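Local coordinates for protein putative type 11 methyltransferase (Sulfolobus solfataricus, PDB 3I9F) that probably acts as an S-adenosylmethionine-dependent methyltransferase of the class I, Rossmann-like type, and binds zinc ions in the crystal, at residues V20-G25 and N74-I79; E97-L102 and S138-E143; I109-R114 and F146-Y151. One frame throughout, in Å; residues are numbered along the deposited sequence.

Interaction 1. Residues V20-G25 and N74-I79; sequences VIVDYG and NSVDFI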
loop_
_atom_site.group_PDB
_atom_site.type_symbol
_atom_site.label_atom_id
_atom_site.label_comp_id
_atom_site.label_asym_id
_atom_site.label_seq_id
_atom_site.Cartn_x
_atom_site.Cartn_y
_atom_site.Cartn_z
ATOM N N VAL B 20 -7.120 5.877 11.138
ATOM C CA VAL B 20 -6.554 4.888 10.208
ATOM C C VAL B 20 -7.130 3.508 10.562
ATOM O O VAL B 20 -6.946 3.029 11.678
ATOM C CB VAL B 20 -5.001 4.868 10.249
ATOM C CG1 VAL B 20 -4.441 3.701 9.383
ATOM C CG2 VAL B 20 -4.441 6.201 9.794
ATOM N N ILE B 21 -7.842 2.912 9.616
ATOM C CA ILE B 21 -8.554 1.671 9.814
ATOM C C ILE B 21 -8.012 0.587 8.875
ATOM O O ILE B 21 -7.634 0.872 7.740
ATOM C CB ILE B 21 -10.059 1.835 9.469
ATOM C CG1 ILE B 21 -10.701 2.911 10.355
ATOM C CG2 ILE B 21 -10.814 0.521 9.653
ATOM C CD1 ILE B 21 -12.187 3.273 9.941
ATOM N N VAL B 22 -8.027 -0.659 9.316
ATOM C CA VAL B 22 -7.664 -1.760 8.455
ATOM C C VAL B 22 -8.791 -2.723 8.457
ATOM O O VAL B 22 -9.172 -3.133 9.515
ATOM C CB VAL B 22 -6.406 -2.486 8.971
ATOM C CG1 VAL B 22 -6.184 -3.843 8.230
ATOM C CG2 VAL B 22 -5.181 -1.600 8.831
ATOM N N ASP B 23 -9.337 -3.068 7.289
ATOM C CA ASP B 23 -10.282 -4.201 7.151
ATOM C C ASP B 23 -9.452 -5.451 6.764
ATOM O O ASP B 23 -9.021 -5.624 5.606
ATOM C CB ASP B 23 -11.375 -3.902 6.085
ATOM C CG ASP B 23 -12.508 -4.962 6.024
ATOM O OD1 ASP B 23 -12.632 -5.830 6.920
ATOM O OD2 ASP B 23 -13.323 -4.940 5.059
ATOM N N TYR B 24 -9.225 -6.303 7.750
ATOM C CA TYR B 24 -8.303 -7.451 7.636
ATOM C C TYR B 24 -9.110 -8.709 7.267
ATOM O O TYR B 24 -9.828 -9.260 8.079
ATOM C CB TYR B 24 -7.572 -7.636 8.973
ATOM C CG TYR B 24 -6.203 -8.258 8.873
ATOM C CD1 TYR B 24 -5.922 -9.307 7.987
ATOM C CD2 TYR B 24 -5.190 -7.830 9.687
ATOM C CE1 TYR B 24 -4.650 -9.844 7.894
ATOM C CE2 TYR B 24 -3.934 -8.393 9.612
ATOM C CZ TYR B 24 -3.677 -9.400 8.722
ATOM O OH TYR B 24 -2.416 -9.906 8.672
ATOM N N GLY B 25 -8.991 -9.147 6.029
ATOM C CA GLY B 25 -9.812 -10.218 5.521
ATOM C C GLY B 25 -11.093 -9.591 5.024
ATOM O O GLY B 25 -12.147 -9.801 5.572
ATOM N N ASN B 74 2.997 0.912 13.975
ATOM C CA ASN B 74 2.413 1.788 14.983
ATOM C C ASN B 74 1.690 2.934 14.320
ATOM O O ASN B 74 1.904 4.067 14.696
ATOM C CB ASN B 74 3.536 2.335 15.900
ATOM C CG ASN B 74 3.028 3.298 16.992
ATOM O OD1 ASN B 74 3.490 4.432 17.079
ATOM N ND2 ASN B 74 2.121 2.846 17.832
ATOM N N SER B 75 0.885 2.633 13.300
ATOM C CA SER B 75 0.213 3.638 12.508
ATOM C C SER B 75 -1.311 3.483 12.455
ATOM O O SER B 75 -1.966 4.287 11.765
ATOM C CB SER B 75 0.781 3.611 11.074
ATOM O OG SER B 75 -0.042 2.895 10.135
ATOM N N VAL B 76 -1.887 2.496 13.164
ATOM C CA VAL B 76 -3.273 2.100 12.924
ATOM C C VAL B 76 -4.161 2.206 14.170
ATOM O O VAL B 76 -3.773 1.795 15.278
ATOM C CB VAL B 76 -3.371 0.632 12.308
ATOM C CG1 VAL B 76 -4.833 0.113 12.279
ATOM C CG2 VAL B 76 -2.785 0.603 10.921
ATOM N N ASP B 77 -5.364 2.732 13.963
ATOM C CA ASP B 77 -6.297 3.015 15.066
ATOM C C ASP B 77 -7.278 1.878 15.316
ATOM O O ASP B 77 -7.413 1.425 16.464
ATOM C CB ASP B 77 -7.048 4.343 14.808
ATOM C CG ASP B 77 -6.083 5.548 14.691
ATOM O OD1 ASP B 77 -5.454 5.871 15.745
ATOM O OD2 ASP B 77 -5.944 6.132 13.550
ATOM N N PHE B 78 -7.922 1.412 14.249
ATOM C CA PHE B 78 -8.792 0.264 14.286
ATOM C C PHE B 78 -8.470 -0.835 13.220
ATOM O O PHE B 78 -8.165 -0.551 12.058
ATOM C CB PHE B 78 -10.225 0.747 14.054
ATOM C CG PHE B 78 -10.723 1.713 15.104
ATOM C CD1 PHE B 78 -11.314 1.240 16.274
ATOM C CD2 PHE B 78 -10.590 3.094 14.917
ATOM C CE1 PHE B 78 -11.776 2.120 17.235
ATOM C CE2 PHE B 78 -11.030 3.978 15.872
ATOM C CZ PHE B 78 -11.632 3.505 17.031
ATOM N N ILE B 79 -8.585 -2.086 13.637
ATOM C CA ILE B 79 -8.440 -3.243 12.767
ATOM C C ILE B 79 -9.703 -4.068 12.925
ATOM O O ILE B 79 -10.018 -4.509 14.023
ATOM C CB ILE B 79 -7.235 -4.113 13.203
ATOM C CG1 ILE B 79 -5.929 -3.350 13.019
ATOM C CG2 ILE B 79 -7.194 -5.397 12.408
ATOM C CD1 ILE B 79 -4.765 -3.993 13.666
#
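Val20 spreads its two methyl groups round the carbonyl oxygen of Ser75, its CB only 3.4 Å from Ser75 O. Because CG1 stands anti to the backbone N (chi1 173°), that branch also reaches Val76, CG1 meeting CG2 of Val76 at 3.8 Å, with the two side chains crossing at about a right angle. Val22 comes at Val76 in the same crosswise manner and lays its CG2 against both methyl groups. The backbone adds hydrogen bonds. Val20 O accepts two consecutive amides, Asp77 N at 2.8 Å and the longer Phe78 N at 3.2 Å, both lying in its carbonyl plane. The chain turns a corner at Asp77, and this residue folds its carboxylate back so that OD2 takes the amide of Val20 at 2.7 Å (N-H...O 159°) on its anti lone pair; a side chain thus stands in for a strand carbonyl. Beyond the corner the pairing becomes regular and parallel, with Val22 N donating to Phe78 O at 2.7 Å, nearly along the C=O axis. These are two central neighbours, 19-24 and 76-82, in the seven-stranded sheet of a class I methyltransferase, with strand order 3-2-1-4-5-7-6. Ile21 and Phe78 point to one face, where Phe14 meets the Phe78 ring edge-to-face; Val22 and Ile79 point to the other, where helix 91-101 covers Ile79. On that second face Ile79 CG2 lies 4.1 Å from Tyr24 CB and touches the edge of the tyrosine ring, the two side chains running the same way, while Phe81 stacks on the ring. Gly25 follows with a positive phi of 86° and leads out of the strand into a glycine-rich turn, consistent with the cofactor-binding loop of this family.

Interaction 2. Residues E97-L102 and S138-E143; sequences EVKRIL and SNFVVE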
loop_
_atom_site.group_PDB
_atom_site.type_symbol
_atom_site.label_atom_id
_atom_site.label_comp_id
_atom_site.label_asym_id
_atom_site.label_seq_id
_atom_site.Cartn_x
_atom_site.Cartn_y
_atom_site.Cartn_z
ATOM N N GLU B 97 1.521 -9.189 13.212
ATOM C CA GLU B 97 1.370 -7.998 12.389
ATOM C C GLU B 97 0.348 -7.026 12.952
ATOM O O GLU B 97 0.502 -5.809 12.842
ATOM C CB GLU B 97 0.947 -8.389 10.994
ATOM C CG GLU B 97 2.074 -8.997 10.132
ATOM C CD GLU B 97 3.217 -8.066 9.904
ATOM O OE1 GLU B 97 3.151 -7.272 8.959
ATOM O OE2 GLU B 97 4.203 -8.125 10.678
ATOM N N VAL B 98 -0.727 -7.573 13.499
ATOM C CA VAL B 98 -1.684 -6.797 14.237
ATOM C C VAL B 98 -0.931 -6.017 15.332
ATOM O O VAL B 98 -1.087 -4.822 15.446
ATOM C CB VAL B 98 -2.788 -7.696 14.891
ATOM C CG1 VAL B 98 -3.389 -6.971 16.095
ATOM C CG2 VAL B 98 -3.873 -8.129 13.841
ATOM N N LYS B 99 -0.068 -6.674 16.094
ATOM C CA LYS B 99 0.622 -5.966 17.155
ATOM C C LYS B 99 1.570 -4.935 16.640
ATOM O O LYS B 99 1.778 -3.929 17.303
ATOM C CB LYS B 99 1.333 -6.908 18.127
ATOM C CG LYS B 99 0.352 -7.726 18.920
ATOM C CD LYS B 99 0.988 -8.614 19.981
ATOM C CE LYS B 99 2.016 -9.609 19.462
ATOM N NZ LYS B 99 2.229 -10.811 20.375
ATOM N N ARG B 100 2.167 -5.144 15.471
ATOM C CA ARG B 100 3.177 -4.198 14.989
ATOM C C ARG B 100 2.518 -2.930 14.426
ATOM O O ARG B 100 3.043 -1.840 14.647
ATOM C CB ARG B 100 4.103 -4.859 13.976
ATOM C CG ARG B 100 4.933 -3.965 13.077
ATOM C CD ARG B 100 5.624 -4.750 11.892
ATOM N NE ARG B 100 4.736 -5.032 10.763
ATOM C CZ ARG B 100 4.254 -4.123 9.920
ATOM N NH1 ARG B 100 4.578 -2.845 10.034
ATOM N NH2 ARG B 100 3.449 -4.481 8.919
ATOM N N ILE B 101 1.389 -3.067 13.728
ATOM C CA ILE B 101 0.812 -1.942 13.019
ATOM C C ILE B 101 -0.107 -1.139 13.907
ATOM O O ILE B 101 -0.241 0.029 13.711
ATOM C CB ILE B 101 0.074 -2.332 11.706
ATOM C CG1 ILE B 101 -1.102 -3.264 11.973
ATOM C CG2 ILE B 101 1.041 -2.954 10.698
ATOM C CD1 ILE B 101 -1.949 -3.585 10.725
ATOM N N LEU B 102 -0.738 -1.762 14.892
ATOM C CA LEU B 102 -1.671 -1.063 15.784
ATOM C C LEU B 102 -0.947 -0.057 16.727
ATOM O O LEU B 102 0.153 -0.329 17.218
ATOM C CB LEU B 102 -2.445 -2.084 16.621
ATOM C CG LEU B 102 -3.713 -1.606 17.321
ATOM C CD1 LEU B 102 -4.836 -1.276 16.313
ATOM C CD2 LEU B 102 -4.160 -2.638 18.357
ATOM N N SER B 138 -4.069 -12.835 22.860
ATOM C CA SER B 138 -3.744 -12.987 24.286
ATOM C C SER B 138 -3.025 -11.804 24.954
ATOM O O SER B 138 -2.857 -11.828 26.179
ATOM C CB SER B 138 -2.846 -14.201 24.442
ATOM O OG SER B 138 -1.660 -13.973 23.677
ATOM N N ASN B 139 -2.573 -10.821 24.169
ATOM C CA ASN B 139 -2.037 -9.566 24.706
ATOM C C ASN B 139 -3.117 -8.477 24.690
ATOM O O ASN B 139 -2.815 -7.274 24.628
ATOM C CB ASN B 139 -0.839 -9.085 23.882
ATOM C CG ASN B 139 0.213 -10.170 23.680
ATOM O OD1 ASN B 139 0.325 -10.781 22.575
ATOM N ND2 ASN B 139 0.974 -10.447 24.737
ATOM N N PHE B 140 -4.382 -8.905 24.692
ATOM C CA PHE B 140 -5.499 -7.976 24.573
ATOM C C PHE B 140 -6.568 -8.353 25.550
ATOM O O PHE B 140 -6.677 -9.501 25.952
ATOM C CB PHE B 140 -6.094 -8.007 23.163
ATOM C CG PHE B 140 -5.136 -7.584 22.090
ATOM C CD1 PHE B 140 -5.196 -6.323 21.558
ATOM C CD2 PHE B 140 -4.181 -8.469 21.605
ATOM C CE1 PHE B 140 -4.297 -5.945 20.589
ATOM C CE2 PHE B 140 -3.284 -8.090 20.654
ATOM C CZ PHE B 140 -3.338 -6.841 20.142
ATOM N N VAL B 141 -7.384 -7.382 25.905
ATOM C CA VAL B 141 -8.555 -7.639 26.754
ATOM C C VAL B 141 -9.789 -7.105 26.077
ATOM O O VAL B 141 -9.716 -6.148 25.325
ATOM C CB VAL B 141 -8.413 -7.045 28.239
ATOM C CG1 VAL B 141 -7.765 -8.105 29.156
ATOM C CG2 VAL B 141 -7.604 -5.756 28.276
ATOM N N VAL B 142 -10.919 -7.744 26.347
ATOM C CA VAL B 142 -12.199 -7.229 25.887
ATOM C C VAL B 142 -12.562 -5.974 26.650
ATOM O O VAL B 142 -12.537 -5.965 27.877
ATOM C CB VAL B 142 -13.358 -8.206 26.092
ATOM C CG1 VAL B 142 -14.653 -7.583 25.509
ATOM C CG2 VAL B 142 -13.052 -9.550 25.434
ATOM N N GLU B 143 -12.911 -4.938 25.894
ATOM C CA GLU B 143 -13.345 -3.665 26.416
ATOM C C GLU B 143 -14.878 -3.562 26.317
ATOM O O GLU B 143 -15.528 -3.190 27.291
ATOM C CB GLU B 143 -12.644 -2.536 25.643
ATOM C CG GLU B 143 -13.414 -1.244 25.568
ATOM C CD GLU B 143 -12.548 -0.061 25.257
ATOM O OE1 GLU B 143 -12.260 0.181 24.071
ATOM O OE2 GLU B 143 -12.176 0.652 26.215
#
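Phe140 carries the packed half of this contact, sending its ring from strand 140-146 toward the last turn of helix 91-101. CG is anti to the carbonyl carbon (chi1 -62°), which presents the far end of the ring to three side chains. Leu102 meets it tip to tip, CD2 lying in the ring plane 4.0 Å from CE1. The aliphatic root of Lys99 also lies at the edge, its CG 4.0 Å from CZ, and Val98 CG1 approaches the same CZ obliquely at 4.0 Å. Val108, from strand 106-113, touches Val98, Leu102 and Phe140 alike, so the ring packs between the helix and the antiparallel side of the sheet, where helix 91-101 lies over one face of the methyltransferase fold.

The looser half lies beside Asn139, where both partners are partly exposed and a single hydrogen bond joins the segments. Lys99 runs extended past chi2, then bends at chi3 (-58°), which brings NZ to Asn139 OD1 at 2.9 Å; its CD passes the same oxygen at 3.4 Å. On another side of the helix, Arg100 grips Glu97 side-on, NH2 to OE1 at 2.8 Å and NE to OE2 at 3.1 Å. Both carboxylate oxygens lie in the guanidinium plane, and the third nitrogen, NH1, forms a salt bridge with Asp73, so Arg100 holds two carboxylates. Arg159 of strand 152-159 donates to Lys99 O and Leu102 O at the helix end.

The ammonium approaches Asn139 OD1 from 41° above the amide plane rather than along a lone pair, and its acceptor carries no counter-charge. A charge-to-neutral bond of this geometry, at the partly exposed side, probably adds direction to a contact whose buried part is apolar.

Interaction 3. Residues I109-R114 and F146-Y151; sequences IIIDWR and FNPTPY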
loop_
_atom_site.group_PDB
_atom_site.type_symbol
_atom_site.label_atom_id
_atom_site.label_comp_id
_atom_site.label_asym_id
_atom_site.label_seq_id
_atom_site.Cartn_x
_atom_site.Cartn_y
_atom_site.Cartn_z
ATOM N N ILE B 109 -11.492 -4.880 16.419
ATOM C CA ILE B 109 -12.897 -5.246 16.408
ATOM C C ILE B 109 -13.062 -6.626 15.809
ATOM O O ILE B 109 -12.738 -6.813 14.656
ATOM C CB ILE B 109 -13.751 -4.280 15.554
ATOM C CG1 ILE B 109 -13.519 -2.820 15.975
ATOM C CG2 ILE B 109 -15.200 -4.620 15.706
ATOM C CD1 ILE B 109 -13.664 -1.800 14.840
ATOM N N ILE B 110 -13.590 -7.578 16.587
ATOM C CA ILE B 110 -13.952 -8.897 16.091
ATOM C C ILE B 110 -15.452 -9.036 15.912
ATOM O O ILE B 110 -16.209 -8.795 16.838
ATOM C CB ILE B 110 -13.536 -10.030 17.082
ATOM C CG1 ILE B 110 -12.033 -9.974 17.409
ATOM C CG2 ILE B 110 -13.946 -11.417 16.546
ATOM C CD1 ILE B 110 -11.148 -9.687 16.252
ATOM N N ILE B 111 -15.868 -9.430 14.714
ATOM C CA ILE B 111 -17.191 -9.971 14.471
ATOM C C ILE B 111 -17.024 -11.366 13.902
ATOM O O ILE B 111 -16.235 -11.569 12.995
ATOM C CB ILE B 111 -17.980 -9.117 13.476
ATOM C CG1 ILE B 111 -18.156 -7.693 14.048
ATOM C CG2 ILE B 111 -19.339 -9.734 13.210
ATOM C CD1 ILE B 111 -18.607 -6.661 13.012
ATOM N N ASP B 112 -17.739 -12.336 14.456
ATOM C CA ASP B 112 -17.735 -13.677 13.934
ATOM C C ASP B 112 -18.983 -14.391 14.378
ATOM O O ASP B 112 -19.673 -13.939 15.297
ATOM C CB ASP B 112 -16.504 -14.471 14.415
ATOM C CG ASP B 112 -16.006 -15.486 13.372
ATOM O OD1 ASP B 112 -16.720 -15.711 12.363
ATOM O OD2 ASP B 112 -14.883 -16.041 13.533
ATOM N N TRP B 113 -19.218 -15.530 13.727
ATOM C CA TRP B 113 -20.346 -16.399 13.948
ATOM C C TRP B 113 -20.326 -17.090 15.294
ATOM O O TRP B 113 -19.277 -17.467 15.754
ATOM C CB TRP B 113 -20.355 -17.461 12.871
ATOM C CG TRP B 113 -20.664 -16.948 11.509
ATOM C CD1 TRP B 113 -19.775 -16.508 10.585
ATOM C CD2 TRP B 113 -21.958 -16.815 10.915
ATOM N NE1 TRP B 113 -20.429 -16.123 9.435
ATOM C CE2 TRP B 113 -21.771 -16.296 9.609
ATOM C CE3 TRP B 113 -23.247 -17.118 11.338
ATOM C CZ2 TRP B 113 -22.828 -16.077 8.723
ATOM C CZ3 TRP B 113 -24.318 -16.885 10.458
ATOM C CH2 TRP B 113 -24.099 -16.365 9.175
ATOM N N ARG B 114 -21.474 -17.278 15.934
ATOM C CA ARG B 114 -21.456 -17.964 17.225
ATOM C C ARG B 114 -21.093 -19.428 16.966
ATOM O O ARG B 114 -21.399 -19.973 15.912
ATOM C CB ARG B 114 -22.776 -17.866 17.975
ATOM C CG ARG B 114 -23.279 -16.461 18.170
ATOM C CD ARG B 114 -24.494 -16.431 19.083
ATOM N NE ARG B 114 -25.389 -15.296 18.821
ATOM C CZ ARG B 114 -25.312 -14.074 19.392
ATOM N NH1 ARG B 114 -24.342 -13.758 20.276
ATOM N NH2 ARG B 114 -26.224 -13.138 19.072
ATOM N N PHE B 146 -20.856 -6.824 21.941
ATOM C CA PHE B 146 -22.070 -6.451 21.219
ATOM C C PHE B 146 -22.552 -7.605 20.329
ATOM O O PHE B 146 -21.795 -8.520 20.038
ATOM C CB PHE B 146 -21.870 -5.150 20.435
ATOM C CG PHE B 146 -20.909 -5.256 19.292
ATOM C CD1 PHE B 146 -21.378 -5.275 17.966
ATOM C CD2 PHE B 146 -19.539 -5.329 19.518
ATOM C CE1 PHE B 146 -20.487 -5.372 16.890
ATOM C CE2 PHE B 146 -18.641 -5.419 18.442
ATOM C CZ PHE B 146 -19.114 -5.449 17.133
ATOM N N ASN B 147 -23.829 -7.567 19.953
ATOM C CA ASN B 147 -24.463 -8.625 19.185
ATOM C C ASN B 147 -24.953 -8.074 17.860
ATOM O O ASN B 147 -26.114 -7.702 17.734
ATOM C CB ASN B 147 -25.630 -9.249 19.963
ATOM C CG ASN B 147 -25.175 -9.961 21.255
ATOM O OD1 ASN B 147 -24.178 -10.727 21.271
ATOM N ND2 ASN B 147 -25.926 -9.727 22.344
ATOM N N PRO B 148 -24.073 -8.059 16.851
ATOM C CA PRO B 148 -24.389 -7.556 15.502
ATOM C C PRO B 148 -25.647 -8.156 14.931
ATOM O O PRO B 148 -26.423 -7.456 14.277
ATOM C CB PRO B 148 -23.200 -8.043 14.647
ATOM C CG PRO B 148 -22.142 -8.360 15.577
ATOM C CD PRO B 148 -22.761 -8.728 16.890
ATOM N N THR B 149 -25.797 -9.469 15.122
ATOM C CA THR B 149 -26.964 -10.204 14.687
ATOM C C THR B 149 -27.235 -11.285 15.726
ATOM O O THR B 149 -26.510 -11.394 16.696
ATOM C CB THR B 149 -26.777 -10.834 13.290
ATOM O OG1 THR B 149 -26.347 -12.196 13.429
ATOM C CG2 THR B 149 -25.814 -10.059 12.457
ATOM N N PRO B 150 -28.296 -12.073 15.543
ATOM C CA PRO B 150 -28.596 -13.103 16.546
ATOM C C PRO B 150 -27.787 -14.384 16.341
ATOM O O PRO B 150 -27.895 -15.327 17.150
ATOM C CB PRO B 150 -30.097 -13.392 16.349
ATOM C CG PRO B 150 -30.482 -12.733 15.000
ATOM C CD PRO B 150 -29.277 -12.036 14.436
ATOM N N TYR B 151 -26.996 -14.425 15.267
ATOM C CA TYR B 151 -26.085 -15.524 15.040
ATOM C C TYR B 151 -24.604 -15.138 15.153
ATOM O O TYR B 151 -23.735 -15.986 15.003
ATOM C CB TYR B 151 -26.418 -16.117 13.681
ATOM C CG TYR B 151 -27.890 -16.405 13.611
ATOM C CD1 TYR B 151 -28.455 -17.354 14.461
ATOM C CD2 TYR B 151 -28.723 -15.719 12.739
ATOM C CE1 TYR B 151 -29.802 -17.633 14.429
ATOM C CE2 TYR B 151 -30.099 -15.989 12.697
ATOM C CZ TYR B 151 -30.628 -16.941 13.555
ATOM O OH TYR B 151 -31.972 -17.239 13.547
#
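Arg114, which loses more surface here than any other residue of the two segments, reaches across to the loop 146-151 and binds it at several points. Its backbone N donates to Tyr151 O at 2.8 Å, in the carbonyl plane. The side chain then runs extended from CG to NE, passing its CG 3.2 Å from the same oxygen. At its end NE bonds Pro150 O at 3.0 Å, and NH1 bonds Asn147 OD1 at 3.2 Å in an almost straight line (171°). Both acceptors sit in the guanidinium plane, yet each is met from well above its own carbonyl plane, 68° out of it for Pro150 O, so the arginine sets the direction of these bonds more than the oxygens do.

Tyr151, second in buried surface, contributes mainly through its backbone and CB. Its CB lies 3.9 Å from Trp113 CZ3, the two side chains crossing obliquely. Its N is held by Thr149 OG1 at 3.0 Å in an ST turn, and the same hydroxyl also bonds His152 at the start of the next strand.

Phe146 leads the other end. Its CG occupies the crowded position between backbone N and carbonyl carbon (chi1 68°), which swings the ring to Ile111; Phe146 CZ lies 3.9 Å from Ile111 CG1, the two side chains crossing at about a right angle. Pro148 CG meets the other branch, Ile111 CG2, at 3.9 Å. The loop links strands 140-146 and 152-159, the antiparallel hairpin that ends the class I methyltransferase sheet, and lies beside the end of strand 106-113.

The guanidinium makes two hydrogen bonds, one to a backbone carbonyl and one to a side-chain amide. Its charge thus meets neutral oxygens, with no carboxylate among these partners, which probably leaves it protonated.

All three interactions reach one sheet. Interactions 1 and 2, centres about 11 Å apart, join directly: Asn74 N lies 2.8 Å from Arg100 O and Ser75 N 2.9 Å from Ile101 O, both probable hydrogen bonds that tie the residues just before strand 76-82 to the end of helix 91-101. Interaction 3 lies about 19 Å from each and connects to interaction 1 through Ile79 O and Ile109 N, 2.8 Å apart. The side chain of Asp104, a zinc ligand, is about 8 Å from that of Leu102; histidines of the apparent C-terminal tag complete that site, so it implies no function. Asp90, whose zinc is absent from this chain, is about 8 Å from Tyr24 (side chains). Interaction 3 is remote from these sites.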